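Local coordinates for C-type diheme-containing protein (Kuenenia stuttgartiensis, PDB 6H5L) that binds two covalently attached c-type hemes and probably passes electrons within a reductase complex of an anammox bacterium, at residues E10-Y15 / E87-V92; H23-G29 / P41-T45; L118-T124 / W209-H213. All blocks are in the same frame, centred on the assembly; numbering follows the deposited sequence.

Contact 1: E10-Y15 / E87-V92; sequences EGKNVY and EQRASV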
# COMPACT_ATOMS: atom_id res chain seq x y z
N GLU B 10 12.82 10.88 -63.93
CA GLU B 10 11.92 10.68 -62.80
C GLU B 10 12.70 10.39 -61.53
O GLU B 10 12.38 10.92 -60.46
CB GLU B 10 10.94 9.55 -63.10
CG GLU B 10 9.91 9.33 -62.00
CD GLU B 10 9.25 7.97 -62.07
OE1 GLU B 10 9.72 7.13 -62.87
OE2 GLU B 10 8.28 7.73 -61.33
N GLY B 11 13.73 9.55 -61.62
CA GLY B 11 14.55 9.25 -60.46
C GLY B 11 15.24 10.48 -59.90
O GLY B 11 15.35 10.65 -58.68
N LYS B 12 15.74 11.35 -60.79
CA LYS B 12 16.33 12.61 -60.34
C LYS B 12 15.31 13.45 -59.58
O LYS B 12 15.61 13.99 -58.51
CB LYS B 12 16.86 13.40 -61.54
CG LYS B 12 18.14 12.87 -62.17
CD LYS B 12 18.68 13.90 -63.16
CE LYS B 12 19.46 13.26 -64.30
NZ LYS B 12 20.92 13.18 -64.04
N ASN B 13 14.10 13.57 -60.13
CA ASN B 13 13.09 14.44 -59.52
C ASN B 13 12.63 13.91 -58.17
O ASN B 13 12.45 14.69 -57.22
CB ASN B 13 11.90 14.61 -60.47
CG ASN B 13 12.24 15.44 -61.69
OD1 ASN B 13 13.41 15.76 -61.94
ND2 ASN B 13 11.22 15.80 -62.46
N VAL B 14 12.40 12.60 -58.07
CA VAL B 14 11.96 12.03 -56.80
C VAL B 14 13.00 12.26 -55.71
O VAL B 14 12.67 12.67 -54.59
CB VAL B 14 11.64 10.53 -56.96
CG1 VAL B 14 11.26 9.92 -55.63
CG2 VAL B 14 10.52 10.34 -57.97
N TYR B 15 14.27 12.01 -56.03
CA TYR B 15 15.34 12.30 -55.08
C TYR B 15 15.36 13.79 -54.73
O TYR B 15 15.52 14.16 -53.56
CB TYR B 15 16.69 11.87 -55.64
CG TYR B 15 17.84 12.07 -54.68
CD1 TYR B 15 18.51 13.29 -54.61
CD2 TYR B 15 18.24 11.06 -53.82
CE1 TYR B 15 19.54 13.49 -53.73
CE2 TYR B 15 19.28 11.24 -52.93
CZ TYR B 15 19.93 12.46 -52.89
OH TYR B 15 20.96 12.64 -52.00
N GLU B 87 7.44 2.16 -58.33
CA GLU B 87 8.39 2.61 -59.35
C GLU B 87 9.22 3.79 -58.86
O GLU B 87 10.42 3.87 -59.14
CB GLU B 87 7.64 2.97 -60.62
CG GLU B 87 8.50 3.59 -61.71
CD GLU B 87 7.67 4.17 -62.84
OE1 GLU B 87 6.43 4.04 -62.79
OE2 GLU B 87 8.26 4.75 -63.78
N GLN B 88 8.60 4.71 -58.12
CA GLN B 88 9.32 5.89 -57.64
C GLN B 88 10.46 5.50 -56.71
O GLN B 88 11.58 6.00 -56.85
CB GLN B 88 8.35 6.84 -56.93
CG GLN B 88 7.47 7.66 -57.87
CD GLN B 88 6.51 8.56 -57.13
OE1 GLN B 88 5.85 8.13 -56.18
NE2 GLN B 88 6.44 9.82 -57.54
N ARG B 89 10.19 4.61 -55.76
CA ARG B 89 11.25 4.15 -54.86
C ARG B 89 12.33 3.38 -55.60
O ARG B 89 13.49 3.39 -55.19
CB ARG B 89 10.65 3.29 -53.75
CG ARG B 89 9.88 4.06 -52.69
CD ARG B 89 9.25 3.10 -51.70
NE ARG B 89 7.86 2.81 -52.02
CZ ARG B 89 7.24 1.67 -51.71
NH1 ARG B 89 7.90 0.70 -51.09
NH2 ARG B 89 5.97 1.49 -52.04
N ALA B 90 11.96 2.69 -56.68
CA ALA B 90 12.95 1.93 -57.44
C ALA B 90 13.79 2.83 -58.34
O ALA B 90 14.95 2.50 -58.62
CB ALA B 90 12.25 0.85 -58.28
N SER B 91 13.24 3.96 -58.79
CA SER B 91 13.96 4.84 -59.70
C SER B 91 15.04 5.65 -59.01
O SER B 91 15.94 6.17 -59.69
CB SER B 91 12.99 5.79 -60.41
OG SER B 91 12.41 6.70 -59.49
N VAL B 92 15.00 5.78 -57.68
CA VAL B 92 16.02 6.51 -56.95
C VAL B 92 17.18 5.63 -56.50
O VAL B 92 18.21 6.16 -56.05
CB VAL B 92 15.44 7.23 -55.71
CG1 VAL B 92 14.38 8.23 -56.12
CG2 VAL B 92 14.89 6.22 -54.71

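Contact 2: H23-G29 / P41-T45; sequences HGEEGGG and PRNFT. With HEC (heme c), chain L.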
# COMPACT_ATOMS: atom_id res chain seq x y z
N HIS B 23 19.59 14.28 -47.30
CA HIS B 23 20.81 13.63 -47.78
C HIS B 23 21.67 14.53 -48.66
O HIS B 23 22.77 14.12 -49.03
CB HIS B 23 20.46 12.35 -48.53
CG HIS B 23 19.95 11.26 -47.64
ND1 HIS B 23 20.77 10.50 -46.84
CD2 HIS B 23 18.69 10.80 -47.43
CE1 HIS B 23 20.05 9.62 -46.17
NE2 HIS B 23 18.78 9.78 -46.51
N GLY B 24 21.20 15.71 -49.02
CA GLY B 24 22.01 16.62 -49.79
C GLY B 24 21.71 16.55 -51.28
O GLY B 24 21.19 15.56 -51.79
N GLU B 25 22.04 17.64 -51.98
CA GLU B 25 21.75 17.73 -53.41
C GLU B 25 22.57 16.73 -54.21
O GLU B 25 22.15 16.32 -55.30
CB GLU B 25 22.00 19.15 -53.90
CG GLU B 25 20.97 19.65 -54.90
CD GLU B 25 21.46 19.58 -56.33
OE1 GLU B 25 22.66 19.84 -56.57
OE2 GLU B 25 20.64 19.26 -57.22
N GLU B 26 23.73 16.33 -53.70
CA GLU B 26 24.61 15.38 -54.37
C GLU B 26 24.85 14.14 -53.51
O GLU B 26 25.86 13.45 -53.68
CB GLU B 26 25.94 16.04 -54.73
CG GLU B 26 25.82 17.19 -55.70
CD GLU B 26 26.65 18.38 -55.26
OE1 GLU B 26 26.15 19.20 -54.46
OE2 GLU B 26 27.81 18.49 -55.70
N GLY B 27 23.94 13.86 -52.58
CA GLY B 27 24.04 12.67 -51.77
C GLY B 27 25.15 12.67 -50.75
O GLY B 27 25.53 11.60 -50.26
N GLY B 28 25.70 13.83 -50.41
CA GLY B 28 26.75 13.90 -49.42
C GLY B 28 26.29 13.91 -47.99
O GLY B 28 27.09 14.16 -47.09
N GLY B 29 25.01 13.63 -47.73
CA GLY B 29 24.48 13.73 -46.38
C GLY B 29 24.59 15.12 -45.80
O GLY B 29 24.68 15.27 -44.58
N PRO B 41 21.95 12.26 -41.55
CA PRO B 41 21.50 11.52 -42.73
C PRO B 41 22.68 10.91 -43.47
O PRO B 41 23.77 11.49 -43.51
CB PRO B 41 20.78 12.58 -43.57
CG PRO B 41 21.42 13.85 -43.16
CD PRO B 41 21.74 13.70 -41.69
N ARG B 42 22.45 9.73 -44.05
CA ARG B 42 23.52 8.95 -44.65
C ARG B 42 24.25 9.72 -45.74
O ARG B 42 23.63 10.37 -46.59
CB ARG B 42 22.97 7.64 -45.22
CG ARG B 42 24.03 6.68 -45.72
CD ARG B 42 24.81 6.05 -44.57
NE ARG B 42 23.95 5.21 -43.74
CZ ARG B 42 23.46 5.58 -42.56
NH1 ARG B 42 23.74 6.78 -42.07
NH2 ARG B 42 22.68 4.75 -41.88
N ASN B 43 25.58 9.66 -45.70
CA ASN B 43 26.42 10.18 -46.77
C ASN B 43 26.62 9.05 -47.78
O ASN B 43 27.44 8.16 -47.57
CB ASN B 43 27.75 10.70 -46.22
CG ASN B 43 28.62 11.36 -47.27
OD1 ASN B 43 28.35 11.27 -48.47
ND2 ASN B 43 29.67 12.03 -46.83
N PHE B 44 25.85 9.10 -48.87
CA PHE B 44 25.87 8.03 -49.86
C PHE B 44 27.17 7.97 -50.65
O PHE B 44 27.42 6.95 -51.32
CB PHE B 44 24.70 8.20 -50.83
CG PHE B 44 23.35 8.12 -50.18
CD1 PHE B 44 23.05 7.08 -49.30
CD2 PHE B 44 22.39 9.07 -50.44
CE1 PHE B 44 21.81 7.01 -48.70
CE2 PHE B 44 21.14 9.00 -49.83
CZ PHE B 44 20.86 7.97 -48.97
N THR B 45 28.01 9.01 -50.59
CA THR B 45 29.20 9.07 -51.43
C THR B 45 30.27 8.07 -51.00
O THR B 45 31.17 7.77 -51.79
CB THR B 45 29.79 10.48 -51.41
OG1 THR B 45 30.33 10.76 -50.12
CG2 THR B 45 28.72 11.51 -51.75
FE HEC L . 17.19 8.80 -45.81
CHA HEC L . 19.39 6.81 -44.10
CHB HEC L . 17.39 6.64 -48.50
CHC HEC L . 15.02 10.79 -47.60
CHD HEC L . 17.05 11.03 -43.20
NA HEC L . 18.20 7.05 -46.23
C1A HEC L . 19.06 6.41 -45.37
C2A HEC L . 19.58 5.22 -46.02
C3A HEC L . 19.03 5.18 -47.26
C4A HEC L . 18.15 6.32 -47.40
CMA HEC L . 19.21 4.14 -48.39
CAA HEC L . 20.60 4.31 -45.28
CBA HEC L . 20.87 2.90 -45.82
CGA HEC L . 21.92 2.25 -44.96
O1A HEC L . 22.68 2.98 -44.28
O2A HEC L . 22.01 0.99 -44.97
NB HEC L . 16.37 8.74 -47.70
C1B HEC L . 16.57 7.74 -48.64
C2B HEC L . 15.75 8.06 -49.80
C3B HEC L . 15.10 9.20 -49.55
C4B HEC L . 15.48 9.65 -48.23
CMB HEC L . 15.67 7.21 -51.09
CAB HEC L . 14.10 9.94 -50.48
CBB HEC L . 12.79 9.14 -50.62
NC HEC L . 16.22 10.58 -45.47
C1C HEC L . 15.36 11.22 -46.34
C2C HEC L . 14.78 12.35 -45.64
C3C HEC L . 15.44 12.49 -44.48
C4C HEC L . 16.29 11.33 -44.31
CMC HEC L . 13.91 13.43 -46.32
CAC HEC L . 15.23 13.60 -43.43
CBC HEC L . 13.83 13.48 -42.80
ND HEC L . 18.08 8.91 -43.94
C1D HEC L . 17.86 9.93 -43.02
C2D HEC L . 18.64 9.65 -41.83
C3D HEC L . 19.37 8.34 -42.12
C4D HEC L . 18.96 7.95 -43.45
CMD HEC L . 18.72 10.51 -40.55
CAD HEC L . 20.35 7.57 -41.20
CBD HEC L . 19.55 6.76 -40.18
CGD HEC L . 20.50 6.05 -39.25
O1D HEC L . 21.39 5.31 -39.74
O2D HEC L . 20.35 6.22 -38.01

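Contact 3: L118-T124 / W209-H213; sequences LRPTERT and WYLTH. With HEC (heme c), chain K.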
# COMPACT_ATOMS: atom_id res chain seq x y z
N LEU B 118 16.49 -20.82 -35.79
CA LEU B 118 16.44 -21.84 -34.75
C LEU B 118 15.35 -21.52 -33.73
O LEU B 118 14.99 -20.36 -33.51
CB LEU B 118 17.79 -21.95 -34.04
CG LEU B 118 18.76 -23.03 -34.52
CD1 LEU B 118 18.74 -23.15 -36.03
CD2 LEU B 118 20.18 -22.73 -34.03
N ARG B 119 14.83 -22.56 -33.10
CA ARG B 119 13.76 -22.42 -32.12
C ARG B 119 14.30 -21.81 -30.83
O ARG B 119 15.21 -22.39 -30.22
CB ARG B 119 13.13 -23.78 -31.85
CG ARG B 119 12.12 -23.81 -30.72
CD ARG B 119 10.70 -23.59 -31.22
NE ARG B 119 9.71 -24.07 -30.26
CZ ARG B 119 9.19 -25.29 -30.27
NH1 ARG B 119 9.55 -26.16 -31.20
NH2 ARG B 119 8.30 -25.64 -29.35
N PRO B 120 13.79 -20.67 -30.39
CA PRO B 120 14.28 -20.09 -29.13
C PRO B 120 13.85 -20.92 -27.93
O PRO B 120 12.70 -21.34 -27.82
CB PRO B 120 13.63 -18.70 -29.10
CG PRO B 120 12.42 -18.83 -29.97
CD PRO B 120 12.80 -19.81 -31.05
N THR B 121 14.80 -21.17 -27.03
CA THR B 121 14.57 -21.93 -25.81
C THR B 121 15.28 -21.25 -24.66
O THR B 121 16.01 -20.27 -24.85
CB THR B 121 15.06 -23.38 -25.94
OG1 THR B 121 16.50 -23.39 -26.00
CG2 THR B 121 14.51 -24.05 -27.19
N GLU B 122 15.06 -21.77 -23.45
CA GLU B 122 15.86 -21.33 -22.31
C GLU B 122 17.34 -21.64 -22.52
O GLU B 122 18.21 -20.94 -21.99
CB GLU B 122 15.38 -21.99 -21.02
CG GLU B 122 14.03 -21.51 -20.51
CD GLU B 122 13.68 -22.08 -19.15
OE1 GLU B 122 13.46 -21.30 -18.21
OE2 GLU B 122 13.63 -23.33 -19.03
N ARG B 123 17.64 -22.70 -23.28
CA ARG B 123 19.02 -23.07 -23.53
C ARG B 123 19.70 -22.10 -24.48
O ARG B 123 20.82 -21.63 -24.23
CB ARG B 123 19.09 -24.50 -24.07
CG ARG B 123 20.50 -25.04 -24.20
CD ARG B 123 21.10 -25.34 -22.84
NE ARG B 123 20.96 -26.75 -22.48
CZ ARG B 123 21.15 -27.22 -21.26
NH1 ARG B 123 21.47 -26.40 -20.27
NH2 ARG B 123 21.01 -28.52 -21.02
N THR B 124 19.03 -21.78 -25.60
CA THR B 124 19.63 -20.90 -26.59
C THR B 124 19.84 -19.49 -26.05
O THR B 124 20.81 -18.82 -26.42
CB THR B 124 18.75 -20.85 -27.85
OG1 THR B 124 17.44 -20.37 -27.50
CG2 THR B 124 18.63 -22.23 -28.47
N TRP B 209 22.34 -17.36 -33.93
CA TRP B 209 20.94 -17.50 -33.54
C TRP B 209 20.81 -17.53 -32.03
O TRP B 209 19.85 -16.97 -31.47
CB TRP B 209 20.33 -18.76 -34.16
CG TRP B 209 20.05 -18.63 -35.63
CD1 TRP B 209 20.68 -19.29 -36.65
CD2 TRP B 209 19.06 -17.79 -36.25
NE1 TRP B 209 20.14 -18.91 -37.86
CE2 TRP B 209 19.15 -17.99 -37.64
CE3 TRP B 209 18.11 -16.89 -35.76
CZ2 TRP B 209 18.33 -17.33 -38.54
CZ3 TRP B 209 17.30 -16.23 -36.66
CH2 TRP B 209 17.41 -16.45 -38.04
N TYR B 210 21.74 -18.19 -31.33
CA TYR B 210 21.79 -18.10 -29.88
C TYR B 210 21.91 -16.65 -29.44
O TYR B 210 21.17 -16.19 -28.56
CB TYR B 210 22.98 -18.90 -29.32
CG TYR B 210 23.05 -20.36 -29.71
CD1 TYR B 210 21.93 -21.06 -30.15
CD2 TYR B 210 24.26 -21.05 -29.61
CE1 TYR B 210 22.02 -22.40 -30.49
CE2 TYR B 210 24.35 -22.39 -29.95
CZ TYR B 210 23.23 -23.06 -30.39
OH TYR B 210 23.32 -24.39 -30.73
N LEU B 211 22.85 -15.92 -30.04
CA LEU B 211 23.04 -14.51 -29.71
C LEU B 211 21.81 -13.69 -30.04
O LEU B 211 21.41 -12.81 -29.26
CB LEU B 211 24.27 -13.97 -30.45
CG LEU B 211 24.66 -12.52 -30.24
CD1 LEU B 211 25.08 -12.27 -28.79
CD2 LEU B 211 25.79 -12.15 -31.19
N THR B 212 21.19 -13.95 -31.19
CA THR B 212 19.96 -13.24 -31.55
C THR B 212 18.87 -13.47 -30.51
O THR B 212 18.18 -12.53 -30.11
CB THR B 212 19.49 -13.69 -32.93
OG1 THR B 212 20.43 -13.27 -33.93
CG2 THR B 212 18.12 -13.10 -33.25
N HIS B 213 18.71 -14.72 -30.06
CA HIS B 213 17.67 -15.03 -29.09
C HIS B 213 17.87 -14.26 -27.79
O HIS B 213 16.91 -13.80 -27.17
CB HIS B 213 17.62 -16.53 -28.82
CG HIS B 213 17.18 -17.34 -30.01
ND1 HIS B 213 17.37 -18.70 -30.09
CD2 HIS B 213 16.57 -16.97 -31.16
CE1 HIS B 213 16.89 -19.14 -31.24
NE2 HIS B 213 16.40 -18.11 -31.90
FE HEC K . 26.60 -3.45 -31.45
CHA HEC K . 24.41 -1.76 -33.48
CHB HEC K . 24.27 -5.94 -31.02
CHC HEC K . 28.90 -5.32 -29.71
CHD HEC K . 28.64 -0.71 -31.22
NA HEC K . 24.71 -3.81 -32.17
C1A HEC K . 23.94 -2.92 -32.90
C2A HEC K . 22.59 -3.43 -32.96
C3A HEC K . 22.55 -4.58 -32.28
C4A HEC K . 23.88 -4.85 -31.77
CMA HEC K . 21.31 -5.49 -32.06
CAA HEC K . 21.40 -2.75 -33.67
CBA HEC K . 21.09 -3.45 -34.99
CGA HEC K . 19.96 -2.75 -35.69
O1A HEC K . 19.54 -1.67 -35.21
O2A HEC K . 19.48 -3.26 -36.73
NB HEC K . 26.57 -5.26 -30.47
C1B HEC K . 25.55 -6.19 -30.57
C2B HEC K . 26.06 -7.47 -30.13
C3B HEC K . 27.34 -7.30 -29.76
C4B HEC K . 27.68 -5.91 -29.97
CMB HEC K . 25.22 -8.77 -30.08
CAB HEC K . 28.32 -8.37 -29.21
CBB HEC K . 28.57 -9.52 -30.21
NC HEC K . 28.41 -3.07 -30.58
C1C HEC K . 29.24 -4.01 -29.98
C2C HEC K . 30.55 -3.41 -29.81
C3C HEC K . 30.43 -2.10 -30.10
C4C HEC K . 29.11 -1.88 -30.68
CMC HEC K . 31.70 -4.07 -29.02
CAC HEC K . 31.55 -1.04 -29.99
CBC HEC K . 32.68 -1.33 -31.00
ND HEC K . 26.52 -1.51 -32.22
C1D HEC K . 27.52 -0.56 -32.02
C2D HEC K . 27.18 0.62 -32.79
C3D HEC K . 25.86 0.29 -33.49
C4D HEC K . 25.53 -1.05 -33.08
CMD HEC K . 27.99 1.93 -32.88
CAD HEC K . 25.05 1.20 -34.45
CBD HEC K . 24.18 2.15 -33.63
CGD HEC K . 23.50 3.14 -34.55
O1D HEC K . 23.54 2.94 -35.79
O2D HEC K . 22.91 4.12 -34.03

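Contact 1: E10-Y15 / E87-V92
G11 and S91 bring together helices 9-18 and 86-91, the near-perpendicular pairing of the first and a late helix of one heme domain, as in the cytochrome c fold. The local axes pass 8.7 Å apart at 94°, and the nearest pair of CA atoms, G11 CA and S91 CA, is 4.5 Å apart. A beta-carbon on G11 would run into S91 O, so glycine lets the turns come this near; S91 O instead receives a CA-H...O contact from G11 CA. The CB of S91 is directed at helix 9-18, but OG turns back along its own chain, between backbone N and carbonyl carbon (chi1 67°), to donate to Q88 O at 2.9 Å. The buried hydroxyl is thereby satisfied, and OG also lies near G11 CA. At the margin, E10 extends across the helix pair with its CG anti to the backbone N, laying OE2 alongside Q88 CG. The carboxylate of E87 comes close to that of E10 with the planes almost perpendicular and no hydrogen bond between them; as like charges the two would probably disfavour each other. V14 splits its two methyls between neighbours: CG2 lies against Q88 CG, and CG1 reaches V92, whose CG1 also comes near G11 O. V92 borders a heme and I69 of helix 62-71. The apolar centre closes where V14 CG1 meets V92 CG1 at 3.6 Å.

Contact 2: H23-G29 / P41-T45
The imidazole of H23 is enclosed on both faces by the 41-45 loop while its two nitrogens are engaged at the rim. F44 lies over one face in an offset stack, ring centroids 4.3 Å apart and planes 27° apart, with CZ and CE2 above the ND1 side. P41 CB covers the opposite face in a CH-pi contact. H23 NE2 binds the heme iron at 2.0 Å, opposite M78 as the other axial ligand, and H23 ND1 donates to R42 O at 2.9 Å, a nearly straight bond in both the ring plane and the carbonyl plane, on a lone pair. Together these fix the rotation of the ring, and the bond to R42 O would probably make the imidazole a stronger donor to iron. The R42 side chain bends at chi2 and chi3 to bring NE to heme O1A at 2.6 Å and NH2 to heme O1D at 2.6 Å, tying both propionates. Away from the heme, F44 N makes a weak bond to G27 O. N43 OD1 accepts from T45 N, closing an Asx turn, and from T45 OG1, both above the same face of its amide. With an alanine here, T45 N and OG1 lose their shared acceptor, and the turn would probably be freer to shift against G27 and G28. This is the proximal heme side of a c-type cytochrome, built around the CXXCH histidine.

Contact 3: L118-T124 / W209-H213
Polar contacts between the two segments gather at H213 and T124. T124 OG1 and H213 ND1 form a hydrogen bond of 3.1 Å, the hydroxyl sitting at the imidazole edge near its plane. The hydroxyl is placed there by a chi1 of 60°, between backbone N and carbonyl carbon, which also lets OG1 accept from T121 N at 2.8 Å in an almost straight bond. T121 OG1 in turn accepts from T124 N at 3.0 Å, so the two threonines make a capping box at the start of helix 122-135. Farther round the imidazole rim, H213 NE2 lies 3.1 Å from L118 O.

P120 covers one face of the imidazole, its CB 3.8 Å from the ring centroid and almost straight above it, a CH-pi contact. The backbone oxygen of W209, one turn earlier in the same helix, lies over the other face. Among apolar contacts, L118 CD2 touches both W209 CB and Y210 CE1, each at 4.0 Å, while the methyl CG2 of T124 lies against the Y210 ring obliquely.

Beyond the pair, R119 NH1 is hydrogen-bonded to Y71 O of the second subunit, and E122 forms a salt bridge with R96 of the hydroxylamine oxidoreductase-like chain. The chemistry thus implies a buried histidine joining a capped helix start to helix 205-217, its ring covered on one face by P120 and bonded at the edge by the T124 hydroxyl, and so probably restricted in turning.

In the fold
Contacts 1 and 2 belong to the same heme domain and touch each other: Y15 OH of contact 1 lies 2.9 Å from G24 O of contact 2, a probable hydrogen bond tying helix 9-18 to the loop after H23. Contact 3 lies on the opposite side of the chain's centre, its centre about 40 Å from that of contact 1. Contact 1 is buried and rests on close helix packing with no hydrogen bond between its segments; contact 2, partly buried, is shaped by iron coordination, stacking and propionate bonds. Contact 3, also partly buried, couples a helix cap to a histidine and borders other chains of the assembly.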